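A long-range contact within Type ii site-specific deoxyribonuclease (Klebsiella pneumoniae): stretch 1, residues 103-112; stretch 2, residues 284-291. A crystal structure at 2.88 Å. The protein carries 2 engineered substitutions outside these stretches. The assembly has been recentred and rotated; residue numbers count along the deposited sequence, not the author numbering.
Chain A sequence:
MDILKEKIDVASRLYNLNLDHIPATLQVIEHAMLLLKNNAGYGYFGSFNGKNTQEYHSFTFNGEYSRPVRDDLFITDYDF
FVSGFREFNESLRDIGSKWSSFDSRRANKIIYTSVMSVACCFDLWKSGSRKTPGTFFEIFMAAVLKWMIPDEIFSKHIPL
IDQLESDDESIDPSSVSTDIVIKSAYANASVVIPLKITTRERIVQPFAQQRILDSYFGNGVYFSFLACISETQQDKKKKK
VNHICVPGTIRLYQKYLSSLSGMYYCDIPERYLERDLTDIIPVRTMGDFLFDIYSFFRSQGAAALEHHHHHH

Stretch 1, residues 103-112: DSRRANKIIY
Stretch 2 (284-291) RTMGDFLF

Residues 103-112 form an unbroken stretch of α-helix that extends beyond both ends, with phi near -65° and psi near -45° and regular i to i-4 bonds, such as Asn 108 N to Ser 104 O at 2.9 Å. The second stretch enters as a strand: Arg 284 (phi/psi -116/-156) is extended, and Thr 285 (-116/164) occupies the N-cap position of a helix that runs from Met 286 through Phe 291 and onward. Its first turn carries a bond from Phe 289 N to Thr 285 O of 2.6 Å. The two helix axes approach to 7.5 Å, and their N-to-C directions make an angle of 112°, so the helices cross steeply.

The register is set where Ser 104 CA lies 4.2 Å from Gly 287 CA. Glycine suits this point because the backbones touch: an ideal CB on Gly 287 would sit 2.1 Å from Ser 104 O, a clash. Without it, Gly 287 CA comes within 3.5 Å of Ser 104 O in a CA-H...O contact, with an angle of 156° at the hydrogen. Ala 107, one turn along and pointing toward the second stretch, has only a methyl side chain, its CB 4.0 Å from Gly 287 CA.

Polar side chains lie around this close approach. Ser 104, with chi1 t, donates from OG to Asp 288 OD1 at 3.1 Å; Asp 288 is m (chi1 -67°, chi2 -22°), and its OD2 accepts a weak bond from Thr 285 N at 3.4 Å, so the carboxylate links the helix start to Ser 104. Asn 108, with chi1 t and chi2 61°, has its CA-to-CB bond sideways to the second stretch, but the end of the side chain comes nearer. Its OD1 meets backbone amides in the first helical turn, which have no i-4 carbonyl partner within the helix: Met 286 N at 2.9 Å and Gly 287 N at 3.4 Å, both weak bonds. The position of OD1 is less certain, because it lies too close to Thr 285 CG2.

Farther along the first helix the contact turns apolar. Ile 111 (chi1 m, chi2 t) points toward the second stretch and places CD1 4.2 Å from CB of Met 286, a selenomethionine with all three chi angles m, and 4.1 Å from Leu 290 CD1. Leu 290 (m, t), one turn after Met 286, also sets its CD1 3.7 Å from Ala 107 CB. Ile 111, Leu 290 and the CB of Met 286 meet through apolar atoms, as suits buried positions on facing helices.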

# COMPACT_ATOMS: atom_id res chain seq x y z
N ASP A 103 -25.24 7.43 24.60
CA ASP A 103 -25.15 8.30 23.44
C ASP A 103 -24.05 7.81 22.51
O ASP A 103 -24.22 7.77 21.29
CB ASP A 103 -24.92 9.74 23.86
CG ASP A 103 -26.08 10.30 24.64
OD1 ASP A 103 -27.16 10.55 24.04
OD2 ASP A 103 -25.92 10.49 25.86
N SER A 104 -22.93 7.40 23.09
CA SER A 104 -21.81 6.86 22.34
C SER A 104 -22.15 5.52 21.69
O SER A 104 -21.86 5.34 20.52
CB SER A 104 -20.57 6.76 23.22
OG SER A 104 -19.52 6.04 22.58
N ARG A 105 -22.77 4.60 22.43
CA ARG A 105 -23.10 3.27 21.89
C ARG A 105 -24.03 3.32 20.69
O ARG A 105 -23.93 2.50 19.78
CB ARG A 105 -23.77 2.39 22.95
CG ARG A 105 -22.84 1.65 23.89
CD ARG A 105 -23.66 0.95 24.98
NE ARG A 105 -22.86 0.54 26.14
CZ ARG A 105 -23.33 0.51 27.39
NH1 ARG A 105 -24.58 0.87 27.65
NH2 ARG A 105 -22.54 0.13 28.39
N ARG A 106 -24.95 4.27 20.71
CA ARG A 106 -25.95 4.37 19.65
C ARG A 106 -25.41 5.13 18.44
O ARG A 106 -25.75 4.79 17.30
CB ARG A 106 -27.24 5.01 20.18
CG ARG A 106 -28.38 4.97 19.19
CD ARG A 106 -29.59 5.70 19.71
NE ARG A 106 -29.29 7.07 20.14
CZ ARG A 106 -30.16 7.85 20.79
NH1 ARG A 106 -31.37 7.40 21.08
NH2 ARG A 106 -29.80 9.08 21.15
N ALA A 107 -24.58 6.14 18.69
CA ALA A 107 -23.84 6.81 17.61
C ALA A 107 -23.00 5.77 16.87
O ALA A 107 -23.02 5.69 15.63
CB ALA A 107 -22.97 7.91 18.16
N ASN A 108 -22.31 4.94 17.65
CA ASN A 108 -21.52 3.86 17.10
C ASN A 108 -22.37 2.91 16.28
O ASN A 108 -22.03 2.59 15.15
CB ASN A 108 -20.81 3.10 18.20
CG ASN A 108 -19.60 2.35 17.70
OD1 ASN A 108 -18.66 2.96 17.19
ND2 ASN A 108 -19.61 1.03 17.85
N LYS A 109 -23.49 2.47 16.86
CA LYS A 109 -24.36 1.51 16.19
C LYS A 109 -25.01 2.09 14.94
O LYS A 109 -25.23 1.37 13.95
CB LYS A 109 -25.44 1.01 17.16
CG LYS A 109 -25.01 -0.13 18.05
CD LYS A 109 -26.20 -0.82 18.70
CE LYS A 109 -25.74 -1.84 19.74
NZ LYS A 109 -26.73 -2.96 20.00
N ILE A 110 -25.34 3.39 15.00
CA ILE A 110 -25.95 4.08 13.86
C ILE A 110 -24.93 4.19 12.72
O ILE A 110 -25.20 3.76 11.60
CB ILE A 110 -26.54 5.49 14.24
CG1 ILE A 110 -27.82 5.38 15.08
CG2 ILE A 110 -26.80 6.34 13.01
CD1 ILE A 110 -28.94 4.55 14.50
N ILE A 111 -23.75 4.73 13.02
CA ILE A 111 -22.72 4.85 12.00
C ILE A 111 -22.46 3.47 11.39
O ILE A 111 -22.47 3.33 10.17
CB ILE A 111 -21.42 5.47 12.56
CG1 ILE A 111 -21.64 6.95 12.86
CG2 ILE A 111 -20.28 5.33 11.57
CD1 ILE A 111 -20.72 7.49 13.94
N TYR A 112 -22.26 2.47 12.24
CA TYR A 112 -21.99 1.10 11.79
C TYR A 112 -23.04 0.64 10.79
O TYR A 112 -22.72 0.21 9.69
CB TYR A 112 -21.93 0.13 12.97
CG TYR A 112 -21.49 -1.28 12.61
CD1 TYR A 112 -20.15 -1.55 12.35
CD2 TYR A 112 -22.40 -2.32 12.53
CE1 TYR A 112 -19.73 -2.83 12.01
CE2 TYR A 112 -22.00 -3.61 12.18
CZ TYR A 112 -20.65 -3.86 11.93
OH TYR A 112 -20.21 -5.12 11.60
N ARG A 284 -10.19 4.08 20.40
CA ARG A 284 -11.53 4.29 20.94
C ARG A 284 -12.61 3.89 19.92
O ARG A 284 -12.36 3.08 19.05
CB ARG A 284 -11.70 5.74 21.44
CG ARG A 284 -10.59 6.27 22.37
CD ARG A 284 -11.16 7.28 23.35
NE ARG A 284 -10.14 8.00 24.13
CZ ARG A 284 -9.64 9.19 23.79
NH1 ARG A 284 -10.05 9.80 22.69
NH2 ARG A 284 -8.71 9.77 24.55
N THR A 285 -13.80 4.46 20.04
CA THR A 285 -14.98 3.99 19.33
C THR A 285 -15.45 5.06 18.35
O THR A 285 -15.02 6.21 18.46
CB THR A 285 -16.08 3.63 20.36
OG1 THR A 285 -15.69 2.44 21.06
CG2 THR A 285 -17.37 3.35 19.72
N MSE A 286 -16.31 4.71 17.39
CA MSE A 286 -16.83 5.71 16.45
C MSE A 286 -17.78 6.70 17.13
O MSE A 286 -17.88 7.85 16.72
CB MSE A 286 -17.48 5.09 15.21
CG MSE A 286 -16.49 4.69 14.11
SE MSE A 286 -15.20 6.08 13.63
CE MSE A 286 -16.44 7.44 12.98
N GLY A 287 -18.48 6.23 18.17
CA GLY A 287 -19.20 7.11 19.09
C GLY A 287 -18.25 7.99 19.90
O GLY A 287 -18.52 9.18 20.09
N ASP A 288 -17.14 7.42 20.39
CA ASP A 288 -16.11 8.20 21.08
C ASP A 288 -15.45 9.20 20.14
O ASP A 288 -15.02 10.28 20.56
CB ASP A 288 -15.04 7.30 21.69
CG ASP A 288 -15.56 6.43 22.84
OD1 ASP A 288 -16.61 6.77 23.45
OD2 ASP A 288 -14.91 5.39 23.12
N PHE A 289 -15.35 8.80 18.86
CA PHE A 289 -14.80 9.64 17.81
C PHE A 289 -15.47 11.00 17.75
O PHE A 289 -14.79 12.02 17.66
CB PHE A 289 -14.92 8.96 16.44
CG PHE A 289 -14.47 9.82 15.28
CD1 PHE A 289 -13.13 9.90 14.94
CD2 PHE A 289 -15.39 10.56 14.55
CE1 PHE A 289 -12.71 10.69 13.88
CE2 PHE A 289 -14.98 11.36 13.50
CZ PHE A 289 -13.64 11.42 13.16
N LEU A 290 -16.80 11.02 17.78
CA LEU A 290 -17.55 12.26 17.61
C LEU A 290 -17.24 13.20 18.74
O LEU A 290 -16.90 14.36 18.51
CB LEU A 290 -19.05 12.01 17.52
CG LEU A 290 -19.48 11.09 16.38
CD1 LEU A 290 -20.88 10.58 16.61
CD2 LEU A 290 -19.36 11.82 15.05
N PHE A 291 -17.31 12.69 19.97
CA PHE A 291 -16.99 13.49 21.14
C PHE A 291 -15.54 13.97 21.11
O PHE A 291 -15.27 15.14 21.34
CB PHE A 291 -17.32 12.77 22.46
CG PHE A 291 -16.77 13.47 23.68
CD1 PHE A 291 -17.42 14.58 24.21
CD2 PHE A 291 -15.58 13.04 24.27
CE1 PHE A 291 -16.89 15.25 25.32
CE2 PHE A 291 -15.05 13.70 25.38
CZ PHE A 291 -15.70 14.81 25.91